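Local structure of beta-mannosidase (Trichoderma harzianum, 4CVU) at residues Leu312-Met318 and Ile377-Phe382; His891-Val895 and Asp921-Trp927. The protein probably hydrolyses terminal, non-reducing beta-mannosyl residues of oligosaccharides and glycoconjugates, as a fungal beta-mannosidase of glycoside hydrolase family 2. The contacts are given in a common frame with arbitrary orientation. Numbering follows the deposited sequence.

How the contacts relate
Contact 1 and contact 2 lie in different parts of a multidomain enzyme. Their centres are 38 Å apart and their nearest atoms about 20 Å, so they do not touch. They follow each other in series along the chain. In contact 1 a loop of the immunoglobulin-like family 2 domain, 312-318, meets the hairpin 377-382, which leads into strand 380-389 of the (beta/alpha)8 barrel, the catalytic domain in this family. Contact 2 lies within the C-terminal Ig-fold domain, where 891-895 meets 921-927, near the second subunit. Contact 1 carries a cadmium ion on Glu381. The side chain of Thr922 in contact 2 is about 12 Å from a bound cadmium ion.

Contact 1: Leu312-Met318 and Ile377-Phe382; sequences LWWPRDM and INGHEF. With CD (cadmium ion), chain U.
Trp314 lays one face of its indole over the amide of Asn378, with Trp314 CZ3 3.5 Å from Asn378 ND2. Its chi1 is m and its chi2 is near 91°. The ring edge continues to His380, where Trp314 CH2 is 3.8 Å from His380 CE1 and the ring planes are inclined at 57°. Segment 377-382 makes a type I' turn from Ile377 to His380. Asn378 and Gly379 both have positive phi. The turn is closed by Ile377 N to His380 O at 2.7 Å and His380 N to Ile377 O at 3.0 Å, as in a tight beta hairpin. Segment 312-318 is extended, then makes a type II turn from Pro315 to Met318. The CA atoms of Trp314 and Ile377 are 7.3 Å apart, those of Met318 and Phe382 9.3 Å. Asn378 ND2 donates to Trp313 O at 3.1 Å. With chi1 t, Ile377 CG1 packs 3.6 Å from Pro315 CD. Ile377 CD1 meets the ring edge of Trp313 at CZ3, 4.0 Å away, and Trp313 NE1 donates to Asp437 O. Met318 SD lies 4.0 Å from Ile377 CG2 and 4.8 Å from the Phe382 ring centroid, an oblique Met-aromatic contact. Glu381 is out of reach of 312-318; Glu381 OE1 and OE2 bind cadmium at 2.7 and 2.2 Å, with three waters. The contact joins the immunoglobulin-like domain to the catalytic (beta/alpha)8 barrel. One directional bond joins an apolar cluster around Ile377. Asn378 ND2 is satisfied by Trp313 O and OD1 by Thr350 N, so the turn is held to the loop in one orientation of that amide.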
loop_
_atom_site.group_PDB
_atom_site.type_symbol
_atom_site.label_atom_id
_atom_site.label_comp_id
_atom_site.label_asym_id
_atom_site.label_seq_id
_atom_site.Cartn_x
_atom_site.Cartn_y
_atom_site.Cartn_z
ATOM N N LEU A 312 -17.606 -2.653 -49.034
ATOM C CA LEU A 312 -16.226 -2.613 -48.545
ATOM C C LEU A 312 -16.082 -2.240 -47.053
ATOM O O LEU A 312 -16.837 -1.448 -46.517
ATOM C CB LEU A 312 -15.357 -1.687 -49.410
ATOM C CG LEU A 312 -15.258 -2.017 -50.902
ATOM C CD1 LEU A 312 -14.172 -1.198 -51.584
ATOM C CD2 LEU A 312 -14.984 -3.484 -51.126
ATOM N N TRP A 313 -15.117 -2.863 -46.407
ATOM C CA TRP A 313 -14.683 -2.477 -45.069
ATOM C C TRP A 313 -13.691 -1.329 -45.186
ATOM O O TRP A 313 -12.793 -1.352 -46.039
ATOM C CB TRP A 313 -14.041 -3.677 -44.377
ATOM C CG TRP A 313 -13.589 -3.472 -42.930
ATOM C CD1 TRP A 313 -14.283 -3.815 -41.800
ATOM C CD2 TRP A 313 -12.324 -2.939 -42.476
ATOM N NE1 TRP A 313 -13.535 -3.506 -40.666
ATOM C CE2 TRP A 313 -12.330 -2.983 -41.059
ATOM C CE3 TRP A 313 -11.197 -2.412 -43.125
ATOM C CZ2 TRP A 313 -11.265 -2.515 -40.293
ATOM C CZ3 TRP A 313 -10.112 -1.969 -42.335
ATOM C CH2 TRP A 313 -10.171 -2.018 -40.953
ATOM N N TRP A 314 -13.876 -0.336 -44.328
ATOM C CA TRP A 314 -12.937 0.775 -44.187
ATOM C C TRP A 314 -12.555 0.960 -42.706
ATOM O O TRP A 314 -13.331 0.627 -41.803
ATOM C CB TRP A 314 -13.580 2.079 -44.690
ATOM C CG TRP A 314 -14.039 2.024 -46.117
ATOM C CD1 TRP A 314 -15.277 1.659 -46.549
ATOM C CD2 TRP A 314 -13.287 2.368 -47.293
ATOM N NE1 TRP A 314 -15.350 1.749 -47.907
ATOM C CE2 TRP A 314 -14.145 2.177 -48.399
ATOM C CE3 TRP A 314 -11.985 2.817 -47.523
ATOM C CZ2 TRP A 314 -13.742 2.415 -49.706
ATOM C CZ3 TRP A 314 -11.578 3.059 -48.830
ATOM C CH2 TRP A 314 -12.463 2.858 -49.909
ATOM N N PRO A 315 -11.378 1.519 -42.459
ATOM C CA PRO A 315 -11.044 1.981 -41.095
ATOM C C PRO A 315 -11.984 3.095 -40.577
ATOM O O PRO A 315 -12.783 3.658 -41.334
ATOM C CB PRO A 315 -9.611 2.517 -41.251
ATOM C CG PRO A 315 -9.049 1.777 -42.437
ATOM C CD PRO A 315 -10.210 1.585 -43.356
ATOM N N ARG A 316 -11.898 3.388 -39.291
ATOM C CA ARG A 316 -12.698 4.455 -38.691
ATOM C C ARG A 316 -12.409 5.809 -39.334
ATOM O O ARG A 316 -11.266 6.111 -39.680
ATOM C CB ARG A 316 -12.538 4.516 -37.162
ATOM C CG ARG A 316 -11.121 4.601 -36.577
ATOM C CD ARG A 316 -11.196 4.546 -35.022
ATOM N NE ARG A 316 -12.172 5.512 -34.529
ATOM C CZ ARG A 316 -11.975 6.831 -34.507
ATOM N NH1 ARG A 316 -10.825 7.376 -34.914
ATOM N NH2 ARG A 316 -12.943 7.626 -34.083
ATOM N N ASP A 317 -13.472 6.611 -39.489
ATOM C CA ASP A 317 -13.414 7.911 -40.179
ATOM C C ASP A 317 -12.962 7.821 -41.663
ATOM O O ASP A 317 -12.564 8.824 -42.251
ATOM C CB ASP A 317 -12.563 8.938 -39.390
ATOM C CG ASP A 317 -13.357 9.638 -38.268
ATOM O OD1 ASP A 317 -14.467 9.181 -37.943
ATOM O OD2 ASP A 317 -12.871 10.670 -37.724
ATOM N N MET A 318 -13.046 6.626 -42.254
ATOM C CA MET A 318 -12.889 6.465 -43.695
ATOM C C MET A 318 -14.092 5.756 -44.338
ATOM O O MET A 318 -14.023 5.376 -45.492
ATOM C CB MET A 318 -11.613 5.684 -44.025
ATOM C CG MET A 318 -10.334 6.243 -43.429
ATOM S SD MET A 318 -8.893 5.237 -43.868
ATOM C CE MET A 318 -7.860 5.496 -42.432
ATOM N N ILE A 377 -5.532 1.597 -48.374
ATOM C CA ILE A 377 -6.757 0.859 -48.066
ATOM C C ILE A 377 -7.688 0.930 -49.261
ATOM O O ILE A 377 -8.071 1.989 -49.685
ATOM C CB ILE A 377 -7.448 1.333 -46.774
ATOM C CG1 ILE A 377 -8.687 0.504 -46.402
ATOM C CG2 ILE A 377 -7.873 2.781 -46.862
ATOM C CD1 ILE A 377 -8.445 -0.858 -45.838
ATOM N N ASN A 378 -8.001 -0.237 -49.814
ATOM C CA ASN A 378 -8.822 -0.333 -51.001
ATOM C C ASN A 378 -8.260 0.594 -52.093
ATOM O O ASN A 378 -8.984 1.266 -52.735
ATOM C CB ASN A 378 -10.260 0.017 -50.700
ATOM C CG ASN A 378 -10.902 -0.958 -49.752
ATOM O OD1 ASN A 378 -10.685 -2.144 -49.862
ATOM N ND2 ASN A 378 -11.699 -0.449 -48.805
ATOM N N GLY A 379 -6.964 0.631 -52.249
ATOM C CA GLY A 379 -6.343 1.418 -53.289
ATOM C C GLY A 379 -6.034 2.857 -52.950
ATOM O O GLY A 379 -5.321 3.498 -53.675
ATOM N N HIS A 380 -6.512 3.349 -51.817
ATOM C CA HIS A 380 -6.252 4.746 -51.409
ATOM C C HIS A 380 -5.159 4.828 -50.352
ATOM O O HIS A 380 -5.225 4.147 -49.332
ATOM C CB HIS A 380 -7.505 5.417 -50.852
ATOM C CG HIS A 380 -8.693 5.335 -51.765
ATOM N ND1 HIS A 380 -9.465 4.195 -51.887
ATOM C CD2 HIS A 380 -9.250 6.253 -52.589
ATOM C CE1 HIS A 380 -10.451 4.421 -52.739
ATOM N NE2 HIS A 380 -10.335 5.656 -53.188
ATOM N N GLU A 381 -4.144 5.642 -50.628
ATOM C CA GLU A 381 -3.210 6.114 -49.601
ATOM C C GLU A 381 -3.945 6.779 -48.451
ATOM O O GLU A 381 -4.935 7.491 -48.664
ATOM C CB GLU A 381 -2.277 7.159 -50.213
ATOM C CG GLU A 381 -1.201 6.544 -51.026
ATOM C CD GLU A 381 -0.317 7.560 -51.734
ATOM O OE1 GLU A 381 -0.243 8.736 -51.376
ATOM O OE2 GLU A 381 0.346 7.140 -52.659
ATOM N N PHE A 382 -3.453 6.589 -47.221
ATOM C CA PHE A 382 -3.968 7.356 -46.104
ATOM C C PHE A 382 -2.849 7.672 -45.112
ATOM O O PHE A 382 -1.835 6.948 -45.070
ATOM C CB PHE A 382 -5.102 6.597 -45.411
ATOM C CG PHE A 382 -4.651 5.316 -44.777
ATOM C CD1 PHE A 382 -4.604 4.156 -45.506
ATOM C CD2 PHE A 382 -4.220 5.301 -43.448
ATOM C CE1 PHE A 382 -4.162 2.982 -44.925
ATOM C CE2 PHE A 382 -3.786 4.130 -42.863
ATOM C CZ PHE A 382 -3.747 2.970 -43.600
HETATM CD CD CD U . 1.710 8.785 -53.264
HETATM O O HOH W 1 1.504 11.151 -53.762
HETATM O O HOH W 2 3.590 8.330 -51.653
HETATM O O HOH W 3 2.275 7.745 -55.564
#

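Contact 2: His891-Val895 and Asp921-Trp927; sequences HPAGV and DTTGGKW
Gly894 O accepts two hydrogen bonds from Thr922, from OG1 at 2.7 Å and from the backbone N at 2.8 Å. Chi1 p brings Thr922 OG1 to the same carbonyl that its backbone N reaches. Asp921, with chi1 t, organises the loop that follows. Asp921 OD1 accepts from Thr923 N at 2.8 Å, an Asx turn, and from Thr923 OG1 at 2.7 Å. Asp921 OD2 accepts from Gly925 N at 2.8 Å. Thr923 OG1 in turn accepts from Trp927 N at 3.0 Å. A type I' turn runs from Thr923 to Lys926, with Gly924 and Gly925 at positive phi. The other segment makes a type I turn from Pro892 to Val895. Val895 and Asp921 form an antiparallel non-hydrogen-bonded pair, CA to CA about 4.5 Å, with both side chains on one face of the sheet. Gly894 fits tightly: Gly894 CA lies 3.8 Å from Thr923 CG2, and a CB would clash with that atom and with Thr922 OG1. Trp927 has chi1 p and chi2 near -86°. Val895 CG2 sits 4.1 Å from the centroid of the Trp927 five-membered ring, over the face, a CH-pi contact. Pro892 CG packs on Trp927 CB at 3.8 Å. Beyond the two segments, Trp927 meets Phe916 and Leu918 of strand 911-921. Thr923 also packs on Asp663 of the second subunit. The arrangement is the antiparallel pairing of edge strand 895-899, at its start, with the end of its neighbour 911-921, in the antiparallel sheet of the C-terminal Ig-fold domain.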
loop_
_atom_site.group_PDB
_atom_site.type_symbol
_atom_site.label_atom_id
_atom_site.label_comp_id
_atom_site.label_asym_id
_atom_site.label_seq_id
_atom_site.Cartn_x
_atom_site.Cartn_y
_atom_site.Cartn_z
ATOM N N HIS A 891 -9.708 13.620 -12.743
ATOM C CA HIS A 891 -10.778 12.779 -12.147
ATOM C C HIS A 891 -10.215 11.938 -10.994
ATOM O O HIS A 891 -9.045 11.609 -10.987
ATOM C CB HIS A 891 -11.429 11.918 -13.242
ATOM C CG HIS A 891 -10.603 10.762 -13.706
ATOM N ND1 HIS A 891 -10.617 9.544 -13.062
ATOM C CD2 HIS A 891 -9.777 10.621 -14.766
ATOM C CE1 HIS A 891 -9.824 8.705 -13.699
ATOM N NE2 HIS A 891 -9.295 9.343 -14.731
ATOM N N PRO A 892 -11.056 11.586 -10.002
ATOM C CA PRO A 892 -10.556 10.858 -8.865
ATOM C C PRO A 892 -10.346 9.380 -9.149
ATOM O O PRO A 892 -10.705 8.881 -10.216
ATOM C CB PRO A 892 -11.686 11.014 -7.835
ATOM C CG PRO A 892 -12.907 11.052 -8.665
ATOM C CD PRO A 892 -12.486 11.876 -9.870
ATOM N N ALA A 893 -9.787 8.714 -8.161
ATOM C CA ALA A 893 -9.569 7.276 -8.155
ATOM C C ALA A 893 -10.786 6.400 -8.431
ATOM O O ALA A 893 -10.661 5.357 -9.044
ATOM C CB ALA A 893 -8.929 6.826 -6.819
ATOM N N GLY A 894 -11.957 6.734 -7.951
ATOM C CA GLY A 894 -13.047 5.697 -8.085
ATOM C C GLY A 894 -13.734 5.555 -9.457
ATOM O O GLY A 894 -14.732 4.816 -9.598
ATOM N N VAL A 895 -13.190 6.196 -10.487
ATOM C CA VAL A 895 -13.871 6.272 -11.765
ATOM C C VAL A 895 -12.887 6.063 -12.921
ATOM O O VAL A 895 -11.711 6.437 -12.800
ATOM C CB VAL A 895 -14.623 7.646 -11.871
ATOM C CG1 VAL A 895 -13.670 8.798 -12.060
ATOM C CG2 VAL A 895 -15.588 7.621 -13.018
ATOM N N ASP A 921 -17.904 3.549 -12.832
ATOM C CA ASP A 921 -18.001 4.362 -11.624
ATOM C C ASP A 921 -18.140 3.466 -10.417
ATOM O O ASP A 921 -18.993 2.620 -10.403
ATOM C CB ASP A 921 -19.225 5.268 -11.716
ATOM C CG ASP A 921 -19.298 6.260 -10.577
ATOM O OD1 ASP A 921 -18.306 6.406 -9.839
ATOM O OD2 ASP A 921 -20.346 6.901 -10.427
ATOM N N THR A 922 -17.305 3.658 -9.411
ATOM C CA THR A 922 -17.447 2.946 -8.134
ATOM C C THR A 922 -17.969 3.861 -7.017
ATOM O O THR A 922 -18.198 3.398 -5.916
ATOM C CB THR A 922 -16.097 2.370 -7.653
ATOM O OG1 THR A 922 -15.204 3.435 -7.348
ATOM C CG2 THR A 922 -15.474 1.460 -8.714
ATOM N N THR A 923 -18.138 5.151 -7.312
ATOM C CA THR A 923 -18.426 6.187 -6.283
ATOM C C THR A 923 -19.894 6.539 -6.183
ATOM O O THR A 923 -20.240 7.514 -5.548
ATOM C CB THR A 923 -17.754 7.508 -6.637
ATOM O OG1 THR A 923 -18.468 8.101 -7.751
ATOM C CG2 THR A 923 -16.275 7.294 -6.984
ATOM N N GLY A 924 -20.759 5.779 -6.845
ATOM C CA GLY A 924 -22.201 6.052 -6.879
ATOM C C GLY A 924 -22.534 7.452 -7.333
ATOM O O GLY A 924 -23.440 8.063 -6.811
ATOM N N GLY A 925 -21.788 7.983 -8.304
ATOM C CA GLY A 925 -22.082 9.292 -8.835
ATOM C C GLY A 925 -21.454 10.473 -8.121
ATOM O O GLY A 925 -21.543 11.579 -8.621
ATOM N N LYS A 926 -20.793 10.264 -6.984
ATOM C CA LYS A 926 -20.193 11.393 -6.245
ATOM C C LYS A 926 -18.843 11.849 -6.783
ATOM O O LYS A 926 -18.311 12.826 -6.297
ATOM C CB LYS A 926 -20.016 11.048 -4.779
ATOM C CG LYS A 926 -21.314 10.638 -4.095
ATOM C CD LYS A 926 -21.211 10.857 -2.587
ATOM C CE LYS A 926 -22.558 10.588 -1.908
ATOM N NZ LYS A 926 -23.541 11.714 -2.115
ATOM N N TRP A 927 -18.269 11.107 -7.716
ATOM C CA TRP A 927 -16.963 11.456 -8.307
ATOM C C TRP A 927 -16.867 12.852 -8.905
ATOM O O TRP A 927 -15.761 13.427 -9.004
ATOM C CB TRP A 927 -16.583 10.438 -9.379
ATOM C CG TRP A 927 -17.489 10.440 -10.589
ATOM C CD1 TRP A 927 -18.681 9.760 -10.742
ATOM C CD2 TRP A 927 -17.287 11.169 -11.796
ATOM N NE1 TRP A 927 -19.220 10.017 -11.978
ATOM C CE2 TRP A 927 -18.388 10.884 -12.646
ATOM C CE3 TRP A 927 -16.273 12.028 -12.256
ATOM C CZ2 TRP A 927 -18.506 11.433 -13.914
ATOM C CZ3 TRP A 927 -16.410 12.599 -13.527
ATOM C CH2 TRP A 927 -17.506 12.295 -14.343
#